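Local coordinates for probable porin (Pseudomonas aeruginosa, PDB 4FT6), which probably forms a water-filled beta-barrel channel of the OprD (Occ) family in the outer membrane, letting small solutes pass, at residues 151-157 with 182-188; 247-253 with 273-279. One frame throughout, in Å; residues are numbered along the deposited sequence.

Interaction 1: 151-157 with 182-188; sequences LHGGQMR and RFDYLGA
Tyr185 folds its ring over the glycine facing it, Gly154, and this is the closely packed heart of the contact. Its chi1 of 68° sets CG between the backbone N and the carbonyl carbon. The ring therefore leans across to the neighbouring strand, with Gly154 N 3.3 Å above its plane, toward the rim. With no side chain on Gly154, the ring can lie on the backbone, as in the glycine-aromatic (mortise-tenon) pairs of other transmembrane barrels. The strands are antiparallel. Tyr185 N donates to Gly154 O at 3.0 Å; the return bond, Gly154 N to Tyr185 O, is weak at 3.4 Å. Met156 and Phe183 point to the same side of the sheet as Tyr185. Strand 117-121 packs on Met156 and Tyr185 there.

The face bearing Leu151, Gln155 and Asp184 is looser and more exposed. Gln155 CG is anti to the backbone N (chi1 155°), and the extended chain then lies beside Asp184. Gln155 NE2 donates a hydrogen bond to the syn lone pair of Asp184 OD1 at 2.9 Å. Gln155 OE1 accepts, in its carbonyl plane, from both NE (2.7 Å) and NH2 of Arg157. Arg182 CZ lies over the centre of the Arg157 guanidinium, but the planes are inclined at 46°: like charges meet without a flat stack. Gln155 OE1 puts a partial negative charge beside both arginines, which may ease their closeness.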
ATOM      1  N   LEU A 151      15.720  -8.614 -11.227  1.00 74.58           N
ATOM      2  CA  LEU A 151      14.742  -8.784 -12.291  1.00 70.91           C
ATOM      3  C   LEU A 151      13.462  -9.371 -11.714  1.00 66.72           C
ATOM      4  O   LEU A 151      13.505 -10.221 -10.821  1.00 66.54           O
ATOM      5  CB  LEU A 151      15.304  -9.659 -13.411  1.00 69.24           C
ATOM      6  CG  LEU A 151      16.570  -9.123 -14.089  1.00 70.86           C
ATOM      7  CD1 LEU A 151      17.302 -10.266 -14.764  1.00 65.77           C
ATOM      8  CD2 LEU A 151      16.229  -8.038 -15.098  1.00 66.91           C
ATOM      9  N   HIS A 152      12.328  -8.887 -12.218  1.00 68.78           N
ATOM     10  CA  HIS A 152      11.016  -9.298 -11.737  1.00 65.01           C
ATOM     11  C   HIS A 152      10.127  -9.742 -12.875  1.00 64.15           C
ATOM     12  O   HIS A 152      10.086  -9.107 -13.930  1.00 59.53           O
ATOM     13  CB  HIS A 152      10.309  -8.141 -11.048  1.00 59.15           C
ATOM     14  CG  HIS A 152      11.090  -7.538  -9.929  1.00 71.66           C
ATOM     15  ND1 HIS A 152      10.945  -7.946  -8.616  1.00 73.35           N
ATOM     16  CD2 HIS A 152      12.022  -6.556  -9.913  1.00 68.95           C
ATOM     17  CE1 HIS A 152      11.747  -7.236  -7.848  1.00 62.41           C
ATOM     18  NE2 HIS A 152      12.416  -6.384  -8.610  1.00 64.85           N
ATOM     19  N   GLY A 153       9.379 -10.812 -12.635  1.00 58.36           N
ATOM     20  CA  GLY A 153       8.347 -11.245 -13.553  1.00 56.94           C
ATOM     21  C   GLY A 153       7.256 -11.959 -12.774  1.00 64.77           C
ATOM     22  O   GLY A 153       7.518 -12.580 -11.729  1.00 64.55           O
ATOM     23  N   GLY A 154       6.024 -11.867 -13.265  1.00 60.37           N
ATOM     24  CA  GLY A 154       4.946 -12.608 -12.652  1.00 59.76           C
ATOM     25  C   GLY A 154       3.609 -12.389 -13.334  1.00 59.14           C
ATOM     26  O   GLY A 154       3.465 -11.518 -14.211  1.00 51.81           O
ATOM     27  N   GLN A 155       2.632 -13.192 -12.915  1.00 55.33           N
ATOM     28  CA  GLN A 155       1.268 -13.081 -13.402  1.00 57.92           C
ATOM     29  C   GLN A 155       0.295 -13.281 -12.244  1.00 60.27           C
ATOM     30  O   GLN A 155       0.399 -14.246 -11.484  1.00 61.71           O
ATOM     31  CB  GLN A 155       0.995 -14.106 -14.526  1.00 50.92           C
ATOM     32  CG  GLN A 155      -0.474 -14.482 -14.682  1.00 49.56           C
ATOM     33  CD  GLN A 155      -0.739 -15.475 -15.813  1.00 57.26           C
ATOM     34  OE1 GLN A 155      -1.535 -16.412 -15.660  1.00 53.98           O
ATOM     35  NE2 GLN A 155      -0.096 -15.256 -16.961  1.00 54.63           N
ATOM     36  N   MET A 156      -0.654 -12.365 -12.108  1.00 54.10           N
ATOM     37  CA  MET A 156      -1.682 -12.504 -11.095  1.00 57.33           C
ATOM     38  C   MET A 156      -3.000 -12.799 -11.797  1.00 64.34           C
ATOM     39  O   MET A 156      -3.211 -12.340 -12.924  1.00 73.80           O
ATOM     40  CB  MET A 156      -1.794 -11.207 -10.295  1.00 62.29           C
ATOM     41  CG  MET A 156      -1.308 -11.320  -8.879  1.00 60.37           C
ATOM     42  SD  MET A 156       0.426 -11.710  -8.802  1.00 69.05           S
ATOM     43  CE  MET A 156       0.752 -11.668  -7.058  1.00 78.36           C
ATOM     44  N   ARG A 157      -3.878 -13.565 -11.149  1.00 58.54           N
ATOM     45  CA  ARG A 157      -5.175 -13.913 -11.739  1.00 50.73           C
ATOM     46  C   ARG A 157      -6.361 -13.378 -10.971  1.00 56.26           C
ATOM     47  O   ARG A 157      -7.405 -13.096 -11.560  1.00 64.40           O
ATOM     48  CB  ARG A 157      -5.308 -15.426 -11.890  1.00 54.25           C
ATOM     49  CG  ARG A 157      -4.157 -15.978 -12.667  1.00 67.40           C
ATOM     50  CD  ARG A 157      -4.378 -17.364 -13.159  1.00 61.73           C
ATOM     51  NE  ARG A 157      -3.463 -17.588 -14.266  1.00 58.48           N
ATOM     52  CZ  ARG A 157      -3.485 -18.648 -15.059  1.00 59.17           C
ATOM     53  NH1 ARG A 157      -4.387 -19.601 -14.872  1.00 55.95           N
ATOM     54  NH2 ARG A 157      -2.603 -18.735 -16.046  1.00 55.10           N
ATOM     55  N   ARG A 182      -5.955 -11.909 -16.190  1.00 52.81           N
ATOM     56  CA  ARG A 182      -4.521 -11.941 -16.401  1.00 54.16           C
ATOM     57  C   ARG A 182      -3.836 -10.597 -16.200  1.00 57.70           C
ATOM     58  O   ARG A 182      -4.055  -9.637 -16.953  1.00 63.38           O
ATOM     59  CB  ARG A 182      -4.216 -12.545 -17.787  1.00 56.77           C
ATOM     60  CG  ARG A 182      -3.456 -13.874 -17.725  1.00 62.61           C
ATOM     61  CD  ARG A 182      -4.188 -15.021 -18.381  1.00 59.69           C
ATOM     62  NE  ARG A 182      -4.662 -15.978 -17.387  1.00 70.96           N
ATOM     63  CZ  ARG A 182      -5.431 -17.023 -17.658  1.00 67.34           C
ATOM     64  NH1 ARG A 182      -5.821 -17.255 -18.896  1.00 76.01           N
ATOM     65  NH2 ARG A 182      -5.814 -17.824 -16.689  1.00 72.03           N
ATOM     66  N   PHE A 183      -3.005 -10.535 -15.165  1.00 56.79           N
ATOM     67  CA  PHE A 183      -2.164  -9.369 -14.943  1.00 51.14           C
ATOM     68  C   PHE A 183      -0.694  -9.787 -15.032  1.00 56.98           C
ATOM     69  O   PHE A 183      -0.185 -10.448 -14.115  1.00 56.22           O
ATOM     70  CB  PHE A 183      -2.458  -8.730 -13.578  1.00 49.65           C
ATOM     71  CG  PHE A 183      -1.583  -7.534 -13.259  1.00 55.37           C
ATOM     72  CD1 PHE A 183      -1.825  -6.293 -13.849  1.00 57.78           C
ATOM     73  CD2 PHE A 183      -0.514  -7.646 -12.376  1.00 54.38           C
ATOM     74  CE1 PHE A 183      -1.002  -5.170 -13.554  1.00 56.56           C
ATOM     75  CE2 PHE A 183       0.300  -6.530 -12.065  1.00 53.59           C
ATOM     76  CZ  PHE A 183       0.051  -5.292 -12.658  1.00 53.58           C
ATOM     77  N   ASP A 184      -0.023  -9.407 -16.129  1.00 55.22           N
ATOM     78  CA  ASP A 184       1.370  -9.791 -16.381  1.00 51.34           C
ATOM     79  C   ASP A 184       2.305  -8.596 -16.236  1.00 57.95           C
ATOM     80  O   ASP A 184       2.013  -7.494 -16.724  1.00 54.11           O
ATOM     81  CB  ASP A 184       1.515 -10.373 -17.793  1.00 63.93           C
ATOM     82  CG  ASP A 184       0.749 -11.671 -17.980  1.00 74.11           C
ATOM     83  OD1 ASP A 184       1.147 -12.684 -17.369  1.00 80.47           O
ATOM     84  OD2 ASP A 184      -0.236 -11.688 -18.748  1.00 79.11           O
ATOM     85  N   TYR A 185       3.434  -8.812 -15.566  1.00 58.79           N
ATOM     86  CA  TYR A 185       4.414  -7.742 -15.396  1.00 56.92           C
ATOM     87  C   TYR A 185       5.858  -8.205 -15.591  1.00 62.05           C
ATOM     88  O   TYR A 185       6.168  -9.400 -15.540  1.00 59.37           O
ATOM     89  CB  TYR A 185       4.277  -7.097 -14.013  1.00 53.96           C
ATOM     90  CG  TYR A 185       4.674  -8.013 -12.874  1.00 54.18           C
ATOM     91  CD1 TYR A 185       3.779  -8.942 -12.350  1.00 51.95           C
ATOM     92  CD2 TYR A 185       5.943  -7.956 -12.325  1.00 53.84           C
ATOM     93  CE1 TYR A 185       4.148  -9.783 -11.288  1.00 52.87           C
ATOM     94  CE2 TYR A 185       6.317  -8.791 -11.271  1.00 54.90           C
ATOM     95  CZ  TYR A 185       5.419  -9.700 -10.761  1.00 55.19           C
ATOM     96  OH  TYR A 185       5.809 -10.513  -9.720  1.00 54.75           O
ATOM     97  N   LEU A 186       6.729  -7.228 -15.801  1.00 67.58           N
ATOM     98  CA  LEU A 186       8.166  -7.441 -15.876  1.00 67.41           C
ATOM     99  C   LEU A 186       8.828  -6.234 -15.243  1.00 69.20           C
ATOM    100  O   LEU A 186       8.378  -5.094 -15.440  1.00 65.76           O
ATOM    101  CB  LEU A 186       8.624  -7.560 -17.327  1.00 65.70           C
ATOM    102  CG  LEU A 186       8.265  -8.876 -18.010  1.00 70.60           C
ATOM    103  CD1 LEU A 186       8.526  -8.776 -19.503  1.00 73.67           C
ATOM    104  CD2 LEU A 186       9.081  -9.992 -17.397  1.00 65.35           C
ATOM    105  N   GLY A 187       9.885  -6.469 -14.476  1.00 66.29           N
ATOM    106  CA  GLY A 187      10.565  -5.370 -13.829  1.00 59.69           C
ATOM    107  C   GLY A 187      12.060  -5.567 -13.739  1.00 60.81           C
ATOM    108  O   GLY A 187      12.539  -6.690 -13.601  1.00 64.21           O
ATOM    109  N   ALA A 188      12.798  -4.463 -13.812  1.00 62.04           N
ATOM    110  CA  ALA A 188      14.250  -4.488 -13.676  1.00 59.36           C
ATOM    111  C   ALA A 188      14.661  -3.335 -12.786  1.00 65.52           C
ATOM    112  O   ALA A 188      14.140  -2.217 -12.908  1.00 65.31           O
ATOM    113  CB  ALA A 188      14.923  -4.370 -15.033  1.00 55.44           C
TER
HETATM  114  O   HOH W   1       8.279 -10.518  -9.091  1.00 64.12           O

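Interaction 2: 247-253 with 273-279; sequences ELENRAL and MYGDDGM
At one end of the beta hairpin made by strands 249-261 and 264-274, Arg251 and Tyr274 face each other as an antiparallel hydrogen-bonded pair. Arg251 N gives a bond to Tyr274 O at 2.9 Å, and Tyr274 N returns one to Arg251 O. Their side chains stack on the same face of the sheet. Arg251 bends at chi3 (56°), which lays the guanidinium flat on the phenol ring. Arg251 CZ sits 4.2 Å from the Tyr274 ring centroid, over the face, in a cation-pi contact with planes 20° apart. Leu253 CB packs at the edge of the same ring, 4.0 Å from Tyr274 CE1.

Beyond Tyr274 the regular pairing ends. Gly275, at a positive phi of 102°, turns the chain into the long loop that follows the hairpin. This loop curls back against strand 249-261. Glu249 OE1 takes a bond from Asp276 N at 2.7 Å, on the anti side and somewhat out of the carboxylate plane. Asp277 N and OD2 bond the backbone of Glu249 at O and N, respectively, with OD2 2.8 Å from Glu249 N. Asn250 is buried and points toward the loop; its ND2 donates to Asp277 O at 2.6 Å. On the other face, Ala252 CB touches Met273 SD and Met279 SD, each at 3.8 Å. Arg175 forms a salt bridge with Asp277 OD1.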
ATOM      1  N   GLU A 247     -10.710   3.680 -24.585  1.00 65.23           N
ATOM      2  CA  GLU A 247      -9.387   4.310 -24.665  1.00 68.31           C
ATOM      3  C   GLU A 247      -9.031   4.968 -23.344  1.00 62.33           C
ATOM      4  O   GLU A 247      -9.826   5.718 -22.790  1.00 71.63           O
ATOM      5  CB  GLU A 247      -9.353   5.354 -25.783  1.00 73.55           C
ATOM      6  CG  GLU A 247      -9.432   4.758 -27.182  1.00 86.40           C
ATOM      7  CD  GLU A 247      -9.614   5.806 -28.274  1.00104.95           C
ATOM      8  OE1 GLU A 247     -10.008   6.951 -27.954  1.00110.26           O
ATOM      9  OE2 GLU A 247      -9.367   5.476 -29.458  1.00112.00           O
ATOM     10  N   LEU A 248      -7.834   4.680 -22.842  1.00 60.95           N
ATOM     11  CA  LEU A 248      -7.376   5.217 -21.563  1.00 58.03           C
ATOM     12  C   LEU A 248      -6.074   5.964 -21.796  1.00 68.52           C
ATOM     13  O   LEU A 248      -5.283   5.610 -22.681  1.00 67.70           O
ATOM     14  CB  LEU A 248      -7.157   4.094 -20.555  1.00 56.69           C
ATOM     15  CG  LEU A 248      -8.414   3.275 -20.218  1.00 57.19           C
ATOM     16  CD1 LEU A 248      -8.059   2.029 -19.409  1.00 51.35           C
ATOM     17  CD2 LEU A 248      -9.400   4.155 -19.448  1.00 53.52           C
ATOM     18  N   GLU A 249      -5.852   7.007 -21.007  1.00 71.60           N
ATOM     19  CA  GLU A 249      -4.727   7.898 -21.239  1.00 67.70           C
ATOM     20  C   GLU A 249      -4.333   8.594 -19.945  1.00 61.41           C
ATOM     21  O   GLU A 249      -4.903   9.631 -19.592  1.00 59.80           O
ATOM     22  CB  GLU A 249      -5.087   8.940 -22.304  1.00 67.54           C
ATOM     23  CG  GLU A 249      -3.936   9.857 -22.706  1.00 77.55           C
ATOM     24  CD  GLU A 249      -4.415  11.158 -23.350  1.00 89.91           C
ATOM     25  OE1 GLU A 249      -5.347  11.794 -22.812  1.00 89.71           O
ATOM     26  OE2 GLU A 249      -3.856  11.552 -24.396  1.00101.64           O
ATOM     27  N   ASN A 250      -3.374   8.024 -19.225  1.00 56.90           N
ATOM     28  CA  ASN A 250      -2.781   8.741 -18.100  1.00 59.79           C
ATOM     29  C   ASN A 250      -1.263   8.650 -18.072  1.00 63.29           C
ATOM     30  O   ASN A 250      -0.673   7.608 -18.375  1.00 67.77           O
ATOM     31  CB  ASN A 250      -3.381   8.308 -16.757  1.00 55.30           C
ATOM     32  CG  ASN A 250      -2.711   8.987 -15.559  1.00 59.08           C
ATOM     33  OD1 ASN A 250      -1.796   8.423 -14.940  1.00 61.19           O
ATOM     34  ND2 ASN A 250      -3.176  10.195 -15.216  1.00 53.96           N
ATOM     35  N   ARG A 251      -0.649   9.777 -17.742  1.00 62.57           N
ATOM     36  CA  ARG A 251       0.763   9.862 -17.434  1.00 64.48           C
ATOM     37  C   ARG A 251       0.684  10.402 -16.011  1.00 65.30           C
ATOM     38  O   ARG A 251      -0.148  11.270 -15.726  1.00 69.47           O
ATOM     39  CB  ARG A 251       1.463  10.824 -18.418  1.00 62.25           C
ATOM     40  CG  ARG A 251       2.969  11.067 -18.196  1.00 72.93           C
ATOM     41  CD  ARG A 251       3.716  11.669 -19.445  1.00110.87           C
ATOM     42  NE  ARG A 251       3.174  12.934 -19.966  1.00111.09           N
ATOM     43  CZ  ARG A 251       3.787  14.122 -19.925  1.00102.63           C
ATOM     44  NH1 ARG A 251       4.989  14.258 -19.377  1.00 97.38           N
ATOM     45  NH2 ARG A 251       3.189  15.189 -20.438  1.00 95.30           N
ATOM     46  N   ALA A 252       1.472   9.850 -15.095  1.00 57.16           N
ATOM     47  CA  ALA A 252       1.409  10.298 -13.707  1.00 55.16           C
ATOM     48  C   ALA A 252       2.809  10.474 -13.143  1.00 61.55           C
ATOM     49  O   ALA A 252       3.570   9.507 -13.048  1.00 63.71           O
ATOM     50  CB  ALA A 252       0.622   9.304 -12.864  1.00 59.78           C
ATOM     51  N   LEU A 253       3.145  11.707 -12.766  1.00 65.69           N
ATOM     52  CA  LEU A 253       4.476  12.026 -12.251  1.00 66.31           C
ATOM     53  C   LEU A 253       4.450  12.242 -10.742  1.00 65.19           C
ATOM     54  O   LEU A 253       3.483  12.792 -10.196  1.00 65.88           O
ATOM     55  CB  LEU A 253       5.013  13.282 -12.938  1.00 70.65           C
ATOM     56  CG  LEU A 253       6.326  13.923 -12.472  1.00 66.94           C
ATOM     57  CD1 LEU A 253       7.544  13.208 -13.038  1.00 65.90           C
ATOM     58  CD2 LEU A 253       6.346  15.384 -12.881  1.00 66.49           C
ATOM     59  N   MET A 273      -1.005  14.650 -12.503  1.00 64.06           N
ATOM     60  CA  MET A 273      -1.762  13.742 -13.355  1.00 61.62           C
ATOM     61  C   MET A 273      -1.884  14.381 -14.759  1.00 65.55           C
ATOM     62  O   MET A 273      -2.376  15.509 -14.894  1.00 65.27           O
ATOM     63  CB  MET A 273      -3.161  13.589 -12.752  1.00 59.51           C
ATOM     64  CG  MET A 273      -3.549  12.205 -12.211  1.00 68.62           C
ATOM     65  SD  MET A 273      -2.274  11.226 -11.395  1.00 71.21           S
ATOM     66  CE  MET A 273      -1.928  12.227  -9.955  1.00110.55           C
ATOM     67  N   TYR A 274      -1.436  13.684 -15.800  1.00 57.63           N
ATOM     68  CA  TYR A 274      -1.562  14.198 -17.164  1.00 52.30           C
ATOM     69  C   TYR A 274      -2.465  13.299 -17.995  1.00 56.96           C
ATOM     70  O   TYR A 274      -2.473  12.069 -17.805  1.00 56.97           O
ATOM     71  CB  TYR A 274      -0.196  14.247 -17.872  1.00 61.25           C
ATOM     72  CG  TYR A 274       0.905  15.024 -17.180  1.00 65.94           C
ATOM     73  CD1 TYR A 274       1.658  14.446 -16.165  1.00 68.60           C
ATOM     74  CD2 TYR A 274       1.223  16.316 -17.570  1.00 71.30           C
ATOM     75  CE1 TYR A 274       2.682  15.146 -15.538  1.00 73.42           C
ATOM     76  CE2 TYR A 274       2.256  17.028 -16.949  1.00 71.99           C
ATOM     77  CZ  TYR A 274       2.978  16.427 -15.936  1.00 74.03           C
ATOM     78  OH  TYR A 274       3.994  17.093 -15.298  1.00 74.07           O
ATOM     79  N   GLY A 275      -3.184  13.894 -18.947  1.00 59.23           N
ATOM     80  CA  GLY A 275      -4.004  13.126 -19.869  1.00 59.76           C
ATOM     81  C   GLY A 275      -5.484  13.156 -19.528  1.00 65.30           C
ATOM     82  O   GLY A 275      -5.895  13.753 -18.520  1.00 71.29           O
ATOM     83  N   ASP A 276      -6.286  12.503 -20.365  1.00 62.98           N
ATOM     84  CA  ASP A 276      -7.733  12.470 -20.189  1.00 67.66           C
ATOM     85  C   ASP A 276      -8.176  11.720 -18.945  1.00 65.84           C
ATOM     86  O   ASP A 276      -9.291  11.904 -18.480  1.00 74.04           O
ATOM     87  CB  ASP A 276      -8.397  11.855 -21.417  1.00 69.00           C
ATOM     88  CG  ASP A 276      -8.591  12.859 -22.521  1.00 89.47           C
ATOM     89  OD1 ASP A 276      -8.954  14.012 -22.203  1.00 99.66           O
ATOM     90  OD2 ASP A 276      -8.369  12.506 -23.697  1.00 97.54           O
ATOM     91  N   ASP A 277      -7.301  10.875 -18.415  1.00 62.20           N
ATOM     92  CA  ASP A 277      -7.630  10.045 -17.262  1.00 58.70           C
ATOM     93  C   ASP A 277      -6.642  10.308 -16.142  1.00 58.67           C
ATOM     94  O   ASP A 277      -5.489  10.681 -16.393  1.00 57.32           O
ATOM     95  CB  ASP A 277      -7.575   8.558 -17.625  1.00 54.97           C
ATOM     96  CG  ASP A 277      -8.628   8.160 -18.632  1.00 66.38           C
ATOM     97  OD1 ASP A 277      -9.823   8.104 -18.255  1.00 70.76           O
ATOM     98  OD2 ASP A 277      -8.262   7.875 -19.798  1.00 71.07           O
ATOM     99  N   GLY A 278      -7.099  10.124 -14.907  1.00 55.58           N
ATOM    100  CA  GLY A 278      -6.217  10.197 -13.760  1.00 54.49           C
ATOM    101  C   GLY A 278      -5.468   8.879 -13.607  1.00 57.50           C
ATOM    102  O   GLY A 278      -5.551   8.003 -14.481  1.00 59.18           O
ATOM    103  N   MET A 279      -4.740   8.733 -12.501  1.00 57.44           N
ATOM    104  CA  MET A 279      -3.961   7.522 -12.247  1.00 53.59           C
ATOM    105  C   MET A 279      -4.814   6.248 -12.341  1.00 59.49           C
ATOM    106  O   MET A 279      -5.915   6.173 -11.797  1.00 61.89           O
ATOM    107  CB  MET A 279      -3.306   7.593 -10.876  1.00 47.85           C
ATOM    108  CG  MET A 279      -2.609   6.321 -10.488  1.00 51.45           C
ATOM    109  SD  MET A 279      -0.983   6.243 -11.232  1.00 63.56           S
ATOM    110  CE  MET A 279      -0.485   4.568 -10.791  1.00 58.47           C
TER

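Interactions 1 and 2 lie on different parts of the same barrel wall, their centres 22 Å apart. The nearest atoms are about 10 Å apart, so they do not touch. Each borders a long connection: 161-182, with a short strand in it, joins the strands of the first, and 275-303 follows the second. Both are probably extracellular. They link the two regions. Arg175, in the connection that leads to 182-188, pairs with Asp277, while Phe183 touches Ile282, just beyond 273-279. The bound detergents are at a distance: a polyoxyethylene detergent (C8E) about 10 Å from the Met156 side chain, decyl maltoside about 12 Å from that of Arg157. Neither belongs to the contact.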